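Local coordinates for 4'-phospho-dehydrooxetanocin synthase (PDB 5UL3), which catalyses the oxidative ring contraction of dAMP to an oxetane aldehyde in oxetanocin A biosynthesis, using cobalamin, a [4Fe-4S] cluster and S-adenosylmethionine, at residues A[234-239]-A[263-267]; A[181-187]-A[213-219]; A[243-248]-A[260-264]. One frame throughout, in Å; residues are numbered along the deposited sequence. Where two conformers were deposited one is given.

Contact 1. Residues A[234-239]-A[263-267]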
loop_
_atom_site.group_PDB
_atom_site.type_symbol
_atom_site.label_atom_id
_atom_site.label_comp_id
_atom_site.label_asym_id
_atom_site.label_seq_id
_atom_site.Cartn_x
_atom_site.Cartn_y
_atom_site.Cartn_z
ATOM N N LEU A 234 9.565 26.030 -1.778
ATOM C CA LEU A 234 9.468 24.588 -1.583
ATOM C C LEU A 234 9.794 23.846 -2.878
ATOM O O LEU A 234 9.472 24.299 -3.979
ATOM C CB LEU A 234 8.059 24.228 -1.109
ATOM C CG LEU A 234 7.746 22.788 -0.701
ATOM C CD1 LEU A 234 8.571 22.413 0.524
ATOM C CD2 LEU A 234 6.262 22.632 -0.407
ATOM N N LEU A 235 10.440 22.691 -2.740
ATOM C CA LEU A 235 10.737 21.823 -3.876
ATOM C C LEU A 235 9.880 20.573 -3.768
ATOM O O LEU A 235 9.889 19.906 -2.733
ATOM C CB LEU A 235 12.217 21.447 -3.905
ATOM C CG LEU A 235 13.217 22.605 -3.873
ATOM C CD1 LEU A 235 14.631 22.070 -3.902
ATOM C CD2 LEU A 235 12.977 23.582 -5.016
ATOM N N ILE A 236 9.140 20.246 -4.825
ATOM C CA ILE A 236 8.226 19.106 -4.792
ATOM C C ILE A 236 8.823 17.973 -5.616
ATOM O O ILE A 236 9.186 18.170 -6.779
ATOM C CB ILE A 236 6.823 19.495 -5.300
ATOM C CG1 ILE A 236 6.131 20.380 -4.257
ATOM C CG2 ILE A 236 5.974 18.247 -5.570
ATOM C CD1 ILE A 236 4.800 20.927 -4.710
ATOM N N CYS A 237 8.932 16.791 -5.009
ATOM C CA CYS A 237 9.377 15.600 -5.721
ATOM C C CYS A 237 8.171 14.996 -6.432
ATOM O O CYS A 237 7.218 14.551 -5.777
ATOM C CB CYS A 237 9.993 14.583 -4.756
ATOM S SG CYS A 237 10.470 13.022 -5.562
ATOM N N ASP A 238 8.218 14.993 -7.768
ATOM C CA ASP A 238 7.056 14.631 -8.580
ATOM C C ASP A 238 6.815 13.130 -8.632
ATOM O O ASP A 238 5.661 12.697 -8.709
ATOM C CB ASP A 238 7.231 15.158 -10.008
ATOM C CG ASP A 238 7.109 16.675 -10.094
ATOM O OD1 ASP A 238 6.438 17.266 -9.225
ATOM O OD2 ASP A 238 7.672 17.263 -11.043
ATOM N N LYS A 239 7.875 12.324 -8.612
ATOM C CA LYS A 239 7.722 10.882 -8.773
ATOM C C LYS A 239 8.582 10.141 -7.747
ATOM O O LYS A 239 8.380 10.301 -6.538
ATOM C CB LYS A 239 8.079 10.472 -10.208
ATOM C CG LYS A 239 7.049 11.033 -11.223
ATOM C CD LYS A 239 7.649 11.249 -12.587
ATOM C CE LYS A 239 6.614 11.947 -13.495
ATOM N NZ LYS A 239 7.118 12.075 -14.887
ATOM N N GLY A 263 13.657 15.241 -11.313
ATOM C CA GLY A 263 12.297 14.934 -10.883
ATOM C C GLY A 263 11.671 15.849 -9.851
ATOM O O GLY A 263 10.924 15.375 -8.978
ATOM N N ILE A 264 11.920 17.155 -9.944
ATOM C CA ILE A 264 11.278 18.101 -9.038
ATOM C C ILE A 264 10.476 19.130 -9.825
ATOM O O ILE A 264 10.745 19.411 -11.001
ATOM C CB ILE A 264 12.277 18.848 -8.127
ATOM C CG1 ILE A 264 13.276 19.616 -8.987
ATOM C CG2 ILE A 264 12.963 17.896 -7.146
ATOM C CD1 ILE A 264 14.079 20.657 -8.193
ATOM N N SER A 265 9.473 19.690 -9.158
ATOM C CA SER A 265 8.785 20.885 -9.621
ATOM C C SER A 265 9.041 22.012 -8.630
ATOM O O SER A 265 9.102 21.782 -7.417
ATOM C CB SER A 265 7.282 20.645 -9.787
ATOM O OG SER A 265 6.734 20.000 -8.656
ATOM N N TYR A 266 9.207 23.226 -9.146
ATOM C CA TYR A 266 9.577 24.357 -8.305
ATOM C C TYR A 266 9.186 25.651 -9.004
ATOM O O TYR A 266 8.880 25.671 -10.202
ATOM C CB TYR A 266 11.075 24.324 -7.988
ATOM C CG TYR A 266 11.944 24.474 -9.215
ATOM C CD1 TYR A 266 12.222 23.388 -10.048
ATOM C CD2 TYR A 266 12.478 25.709 -9.552
ATOM C CE1 TYR A 266 13.009 23.542 -11.191
ATOM C CE2 TYR A 266 13.273 25.869 -10.679
ATOM C CZ TYR A 266 13.531 24.791 -11.493
ATOM O OH TYR A 266 14.323 24.977 -12.603
ATOM N N VAL A 267 9.192 26.735 -8.231
ATOM C CA VAL A 267 8.966 28.075 -8.765
ATOM C C VAL A 267 10.328 28.683 -9.067
ATOM O O VAL A 267 11.176 28.790 -8.174
ATOM C CB VAL A 267 8.178 28.951 -7.780
ATOM C CG1 VAL A 267 7.788 30.276 -8.439
ATOM C CG2 VAL A 267 6.947 28.223 -7.259
HETATM O O HOH W 1 9.627 26.434 -5.392
HETATM O O HOH W 2 10.767 12.480 -9.013
#

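Contact 2. Residues A[181-187]-A[213-219]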
loop_
_atom_site.group_PDB
_atom_site.type_symbol
_atom_site.label_atom_id
_atom_site.label_comp_id
_atom_site.label_asym_id
_atom_site.label_seq_id
_atom_site.Cartn_x
_atom_site.Cartn_y
_atom_site.Cartn_z
ATOM N N ILE A 181 15.325 18.606 4.634
ATOM C CA ILE A 181 14.185 18.052 5.348
ATOM C C ILE A 181 13.167 17.628 4.304
ATOM O O ILE A 181 12.844 18.410 3.404
ATOM C CB ILE A 181 13.561 19.063 6.328
ATOM C CG1 ILE A 181 14.588 19.457 7.405
ATOM C CG2 ILE A 181 12.311 18.472 6.978
ATOM C CD1 ILE A 181 14.146 20.648 8.239
ATOM N N GLY A 182 12.676 16.407 4.415
ATOM C CA GLY A 182 11.657 15.916 3.499
ATOM C C GLY A 182 10.450 15.392 4.240
ATOM O O GLY A 182 10.582 14.647 5.212
ATOM N N LEU A 183 9.264 15.765 3.753
ATOM C CA LEU A 183 8.007 15.232 4.261
ATOM C C LEU A 183 7.344 14.372 3.192
ATOM O O LEU A 183 7.225 14.795 2.038
ATOM C CB LEU A 183 7.037 16.346 4.670
ATOM C CG LEU A 183 7.549 17.523 5.499
ATOM C CD1 LEU A 183 6.351 18.436 5.852
ATOM C CD2 LEU A 183 8.272 17.018 6.763
ATOM N N SER A 184 6.893 13.186 3.588
ATOM C CA SER A 184 6.043 12.355 2.737
ATOM C C SER A 184 4.583 12.697 3.042
ATOM O O SER A 184 4.125 12.511 4.178
ATOM C CB SER A 184 6.335 10.875 2.993
ATOM O OG SER A 184 5.712 10.045 2.021
ATOM N N VAL A 185 3.863 13.203 2.043
ATOM C CA VAL A 185 2.538 13.796 2.224
ATOM C C VAL A 185 1.542 12.944 1.443
ATOM O O VAL A 185 1.563 12.930 0.207
ATOM C CB VAL A 185 2.484 15.257 1.753
ATOM C CG1 VAL A 185 1.082 15.831 1.972
ATOM C CG2 VAL A 185 3.532 16.098 2.478
ATOM N N ASN A 186 0.678 12.241 2.159
ATOM C CA ASN A 186 -0.258 11.286 1.594
ATOM C C ASN A 186 -1.681 11.823 1.697
ATOM O O ASN A 186 -1.917 12.891 2.267
ATOM C CB ASN A 186 -0.124 9.944 2.309
ATOM C CG ASN A 186 -0.217 8.791 1.357
ATOM O OD1 ASN A 186 -0.965 8.847 0.382
ATOM N ND2 ASN A 186 0.571 7.755 1.600
ATOM N N PHE A 187 -2.626 11.067 1.117
ATOM C CA PHE A 187 -4.049 11.399 1.192
ATOM C C PHE A 187 -4.456 11.793 2.604
ATOM O O PHE A 187 -4.146 11.093 3.574
ATOM C CB PHE A 187 -4.899 10.205 0.746
ATOM C CG PHE A 187 -4.766 9.873 -0.711
ATOM C CD1 PHE A 187 -5.445 10.619 -1.667
ATOM C CD2 PHE A 187 -3.976 8.814 -1.130
ATOM C CE1 PHE A 187 -5.329 10.324 -3.014
ATOM C CE2 PHE A 187 -3.865 8.507 -2.492
ATOM C CZ PHE A 187 -4.545 9.264 -3.424
ATOM N N ILE A 213 14.098 22.341 1.852
ATOM C CA ILE A 213 12.839 21.704 2.229
ATOM C C ILE A 213 12.227 21.084 0.981
ATOM O O ILE A 213 12.105 21.751 -0.054
ATOM C CB ILE A 213 11.860 22.710 2.856
ATOM C CG1 ILE A 213 12.552 23.512 3.961
ATOM C CG2 ILE A 213 10.650 21.987 3.422
ATOM C CD1 ILE A 213 13.054 22.655 5.102
ATOM N N THR A 214 11.827 19.818 1.078
ATOM C CA THR A 214 11.154 19.161 -0.034
ATOM C C THR A 214 9.984 18.337 0.496
ATOM O O THR A 214 9.984 17.900 1.649
ATOM C CB THR A 214 12.150 18.298 -0.857
ATOM O OG1 THR A 214 11.466 17.657 -1.945
ATOM C CG2 THR A 214 12.839 17.236 -0.010
ATOM N N VAL A 215 8.956 18.156 -0.336
ATOM C CA VAL A 215 7.863 17.251 0.003
ATOM C C VAL A 215 7.709 16.294 -1.168
ATOM O O VAL A 215 8.015 16.639 -2.313
ATOM C CB VAL A 215 6.518 17.956 0.293
ATOM C CG1 VAL A 215 6.570 18.751 1.635
ATOM C CG2 VAL A 215 6.114 18.849 -0.874
ATOM N N GLY A 216 7.243 15.084 -0.871
ATOM C CA GLY A 216 7.039 14.090 -1.914
ATOM C C GLY A 216 5.790 13.278 -1.655
ATOM O O GLY A 216 5.017 13.593 -0.738
ATOM N N ASN A 217 5.630 12.200 -2.427
ATOM C CA ASN A 217 4.426 11.376 -2.484
ATOM C C ASN A 217 3.312 12.089 -3.254
ATOM O O ASN A 217 3.490 13.201 -3.771
ATOM C CB ASN A 217 3.945 10.944 -1.096
ATOM C CG ASN A 217 3.385 9.520 -1.081
ATOM O OD1 ASN A 217 2.910 9.012 -2.107
ATOM N ND2 ASN A 217 3.443 8.873 0.082
ATOM N N VAL A 218 2.161 11.430 -3.357
ATOM C CA VAL A 218 1.230 11.718 -4.450
ATOM C C VAL A 218 0.481 13.046 -4.271
ATOM O O VAL A 218 0.126 13.694 -5.265
ATOM C CB VAL A 218 0.250 10.542 -4.606
ATOM C CG1 VAL A 218 -0.626 10.413 -3.376
ATOM C CG2 VAL A 218 -0.569 10.699 -5.896
ATOM N N ILE A 219 0.257 13.493 -3.039
ATOM C CA ILE A 219 -0.595 14.667 -2.815
ATOM C C ILE A 219 0.070 15.942 -3.340
ATOM O O ILE A 219 -0.560 16.654 -4.138
ATOM C CB ILE A 219 -1.009 14.771 -1.333
ATOM C CG1 ILE A 219 -2.092 13.736 -1.011
ATOM C CG2 ILE A 219 -1.509 16.161 -0.983
ATOM C CD1 ILE A 219 -3.256 13.762 -1.983
#

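Contact 3. Residues A[243-248]-A[260-264]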
loop_
_atom_site.group_PDB
_atom_site.type_symbol
_atom_site.label_atom_id
_atom_site.label_comp_id
_atom_site.label_asym_id
_atom_site.label_seq_id
_atom_site.Cartn_x
_atom_site.Cartn_y
_atom_site.Cartn_z
ATOM N N TYR A 243 16.629 9.518 -6.786
ATOM C CA TYR A 243 17.541 10.371 -7.542
ATOM C C TYR A 243 17.314 11.844 -7.253
ATOM O O TYR A 243 18.253 12.639 -7.346
ATOM C CB TYR A 243 17.387 10.124 -9.041
ATOM C CG TYR A 243 17.787 8.748 -9.498
ATOM C CD1 TYR A 243 18.495 7.894 -8.674
ATOM C CD2 TYR A 243 17.453 8.308 -10.777
ATOM C CE1 TYR A 243 18.853 6.631 -9.096
ATOM C CE2 TYR A 243 17.804 7.052 -11.206
ATOM C CZ TYR A 243 18.501 6.217 -10.369
ATOM O OH TYR A 243 18.861 4.966 -10.812
ATOM N N THR A 244 16.081 12.216 -6.901
ATOM C CA THR A 244 15.805 13.571 -6.447
ATOM C C THR A 244 16.673 13.919 -5.239
ATOM O O THR A 244 17.335 14.963 -5.214
ATOM C CB THR A 244 14.318 13.704 -6.112
ATOM O OG1 THR A 244 13.544 13.674 -7.319
ATOM C CG2 THR A 244 14.029 15.008 -5.355
ATOM N N LEU A 245 16.698 13.040 -4.238
ATOM C CA LEU A 245 17.488 13.331 -3.040
ATOM C C LEU A 245 18.977 13.300 -3.353
ATOM O O LEU A 245 19.727 14.163 -2.891
ATOM C CB LEU A 245 17.131 12.359 -1.908
ATOM C CG LEU A 245 15.738 12.563 -1.297
ATOM C CD1 LEU A 245 15.409 11.423 -0.339
ATOM C CD2 LEU A 245 15.692 13.885 -0.553
ATOM N N ARG A 246 19.417 12.333 -4.167
ATOM C CA ARG A 246 20.795 12.342 -4.653
ATOM C C ARG A 246 21.171 13.703 -5.234
ATOM O O ARG A 246 22.260 14.235 -4.965
ATOM C CB ARG A 246 20.973 11.253 -5.723
ATOM C CG ARG A 246 22.337 11.258 -6.389
ATOM C CD ARG A 246 22.270 10.528 -7.746
ATOM N NE ARG A 246 21.449 11.242 -8.717
ATOM C CZ ARG A 246 21.030 10.729 -9.870
ATOM N NH1 ARG A 246 21.353 9.489 -10.206
ATOM N NH2 ARG A 246 20.291 11.460 -10.688
ATOM N N ASP A 247 20.288 14.272 -6.047
ATOM C CA ASP A 247 20.626 15.506 -6.749
ATOM C C ASP A 247 20.497 16.730 -5.852
ATOM O O ASP A 247 21.244 17.696 -6.029
ATOM C CB ASP A 247 19.761 15.656 -8.011
ATOM C CG ASP A 247 20.231 14.755 -9.143
ATOM O OD1 ASP A 247 21.237 14.045 -8.981
ATOM O OD2 ASP A 247 19.586 14.762 -10.222
ATOM N N LEU A 248 19.584 16.705 -4.871
ATOM C CA LEU A 248 19.547 17.791 -3.891
ATOM C C LEU A 248 20.830 17.836 -3.074
ATOM O O LEU A 248 21.295 18.919 -2.701
ATOM C CB LEU A 248 18.346 17.631 -2.968
ATOM C CG LEU A 248 16.986 17.866 -3.629
ATOM C CD1 LEU A 248 15.897 17.629 -2.614
ATOM C CD2 LEU A 248 16.921 19.280 -4.174
ATOM N N GLU A 260 18.777 21.373 -12.822
ATOM C CA GLU A 260 19.353 20.078 -13.155
ATOM C C GLU A 260 18.947 18.973 -12.183
ATOM O O GLU A 260 19.334 17.820 -12.386
ATOM C CB GLU A 260 20.885 20.186 -13.186
ATOM C CG GLU A 260 21.417 21.016 -14.367
ATOM C CD GLU A 260 22.908 21.279 -14.269
ATOM O OE1 GLU A 260 23.388 21.629 -13.172
ATOM O OE2 GLU A 260 23.607 21.140 -15.291
ATOM N N VAL A 261 18.184 19.292 -11.147
ATOM C CA VAL A 261 17.842 18.328 -10.102
ATOM C C VAL A 261 16.742 17.403 -10.616
ATOM O O VAL A 261 15.668 17.865 -11.011
ATOM C CB VAL A 261 17.397 19.043 -8.819
ATOM C CG1 VAL A 261 16.785 18.046 -7.807
ATOM C CG2 VAL A 261 18.571 19.808 -8.193
ATOM N N ASN A 262 17.005 16.099 -10.579
ATOM C CA ASN A 262 16.058 15.091 -11.050
ATOM C C ASN A 262 14.669 15.255 -10.448
ATOM O O ASN A 262 14.509 15.361 -9.229
ATOM C CB ASN A 262 16.588 13.695 -10.709
ATOM C CG ASN A 262 15.635 12.593 -11.145
ATOM O OD1 ASN A 262 15.764 12.066 -12.245
ATOM N ND2 ASN A 262 14.671 12.245 -10.285
ATOM N N GLY A 263 13.657 15.241 -11.313
ATOM C CA GLY A 263 12.297 14.934 -10.883
ATOM C C GLY A 263 11.671 15.849 -9.851
ATOM O O GLY A 263 10.924 15.375 -8.978
ATOM N N ILE A 264 11.920 17.155 -9.944
ATOM C CA ILE A 264 11.278 18.101 -9.038
ATOM C C ILE A 264 10.476 19.130 -9.825
ATOM O O ILE A 264 10.745 19.411 -11.001
ATOM C CB ILE A 264 12.277 18.848 -8.127
ATOM C CG1 ILE A 264 13.276 19.616 -8.987
ATOM C CG2 ILE A 264 12.963 17.896 -7.146
ATOM C CD1 ILE A 264 14.079 20.657 -8.193
HETATM O O HOH W 3 18.849 11.643 -13.297
#

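Contact 1. Residues A[234-239]-A[263-267]
Ile-236 and Ser-265 form an antiparallel hydrogen-bonded pair in which both backbone N-H groups and both carbonyls are used. Ile-236 N donates a hydrogen bond to Ser-265 O at 3.0 Å, nearly straight at 172°, and Ser-265 N donates in turn to Ile-236 O at 2.8 Å; both donors lie in the plane of the carbonyl they meet. Ile-236 O also receives a CA-H contact from Ile-264. Beyond the strand end Asp-238 N donates to Gly-263 O, which accepts a second hydrogen bond from a water that accepts from Lys-239 N. At the other end a water donates to Leu-234 O and accepts from Val-267 N, linking the two chains there.

Strand 264-267 thereby runs antiparallel (159°) to strand 235-237, the last of the parallel strands of the Rossmann-type cobalamin domain; the other edge of strand 235-237 bonds to strand 212-216. Cys-237 and Lys-239 touch the cobalamin, as part of its pocket.

Among side chains, in the conformer described, Ser-265 OG, held between its own backbone N and carbonyl carbon (chi1 48°), donates to Asp-238 OD1 on the syn side at 2.8 Å, a bond the second conformer may not keep, and rests 3.4 Å from Ile-236 CB. Asp-238 OD2 makes a weak hydrogen bond with His-275 ND1. Leu-235 and Tyr-266 lie side by side, with Leu-235 CD2 3.6 Å from Tyr-266 CB.

Contact 2. Residues A[181-187]-A[213-219]
Leu-183 is bonded to strand 213-216 through both its N-H and its carbonyl: Leu-183 N donates to Thr-214 O at 3.1 Å, and Leu-183 O accepts from Gly-216 N. Thr-214 N to Ile-181 O and Val-185 N to Gly-216 O extend this parallel ladder at its two ends, the strand axes lying 4.7 Å apart at 20°. CA-H groups of Ile-213, Gly-182 and Val-215 add contacts to the same carbonyls.

Polar side chains gather at and just past the carboxyl ends of the strands. Asn-217 ND2 donates to Ser-184 OG at 3.2 Å, with the hydroxyl tilted 21° from the amide plane. Ser-184 points to the cofactor side of the sheet, and with OG anti to the backbone N (chi1 -169°) the hydroxyl also bonds N3B of cobalamin. Asn-217 OD1 turns back to accept from Val-218 N, while Asn-186 OD1 does the same for Phe-187 N; these strongly bent bonds probably help to set the rotation of both amides.

The apolar contacts begin on the face carrying Ile-181, Leu-183, Ile-213 and Val-215. Ile-213 CD1 lies against Ile-181 CB at 3.8 Å, the two side chains pointing the same way, and Val-215 CG1 meets Leu-183 CB. Helix 190-205 covers Leu-183 and Ile-213. Further along, Val-185 CG1 meets Ile-219 CG2 at 3.9 Å with the side chains nearly perpendicular. Ile-219 CD1 and Val-218 CG1 approach the Phe-187 ring obliquely, at CD1 (3.8 Å) and CE2 (3.9 Å) respectively.

Strand 180-184, helix 190-205 and strand 212-216 make a beta-alpha-beta crossover, and the loops leaving the carboxyl ends of its strands form part of the cobalamin pocket, as is usual for a Rossmann-type fold.

Contact 3. Residues A[243-248]-A[260-264]
Two hydrogen bonds tie Asn-262 to helix 242-252 through its backbone. Thr-244 OG1 donates to Asn-262 O at 2.7 Å, coming from 44° above the carbonyl plane, and Asn-262 N donates to Asp-247 OD2 at 2.9 Å on its anti lone pair. A water bridges Arg-246 NH2 to Asn-262 OD1, which also accepts from Glu-279 N.

Ionic contacts hold the aspartate from within the helix. Arg-246 NE forms a salt bridge to Asp-247 OD1 at 2.8 Å, from above the carboxylate plane, with weak additional bonds from NH2.

Van der Waals contacts flank the polar ones. Val-261 CG1, anti to its backbone N (chi1 169°), lies 3.8 Å from both Leu-248 CD2 and Asp-247 CB, while Thr-244 CG2 meets Ile-264 CG2 at 3.6 Å. The Asn-262 amide packs on Tyr-243 CB.

Residues 261-264 form a type II beta turn, with Gly-263 at positive phi (61°). The peptides on both sides of Asn-262, 261-262 through its N-H and 262-263 through its carbonyl, are thus held by side chains of the helix, and the Arg-246 charge would probably favour an ionised Asp-247 as acceptor for the turn's N-H.

In the fold
Along the chain, contact 2 closes before contacts 1 and 3 begin, and these last two share Gly-263 and Ile-264. Contacts 1 and 2 have centres about 10 Å apart and belong to one mixed sheet, where strands 212-216 and 235-237 are neighbours: Cys-237 N lies 2.9 Å from Val-215 O, a probable hydrogen bond. Contact 3, centred about 9 Å from contact 1 and 14 Å from contact 2, joins helix 242-252 to the turn entering strand 264-267; Leu-248 CD2 packs on Leu-235 CD1 at 3.6 Å. Contacts 1 and 2 carry the cobalamin-binding sheet from its parallel strands into the antiparallel strand 264-267 and supply cofactor-pocket residues; contact 3 holds the preceding turn against helix 242-252.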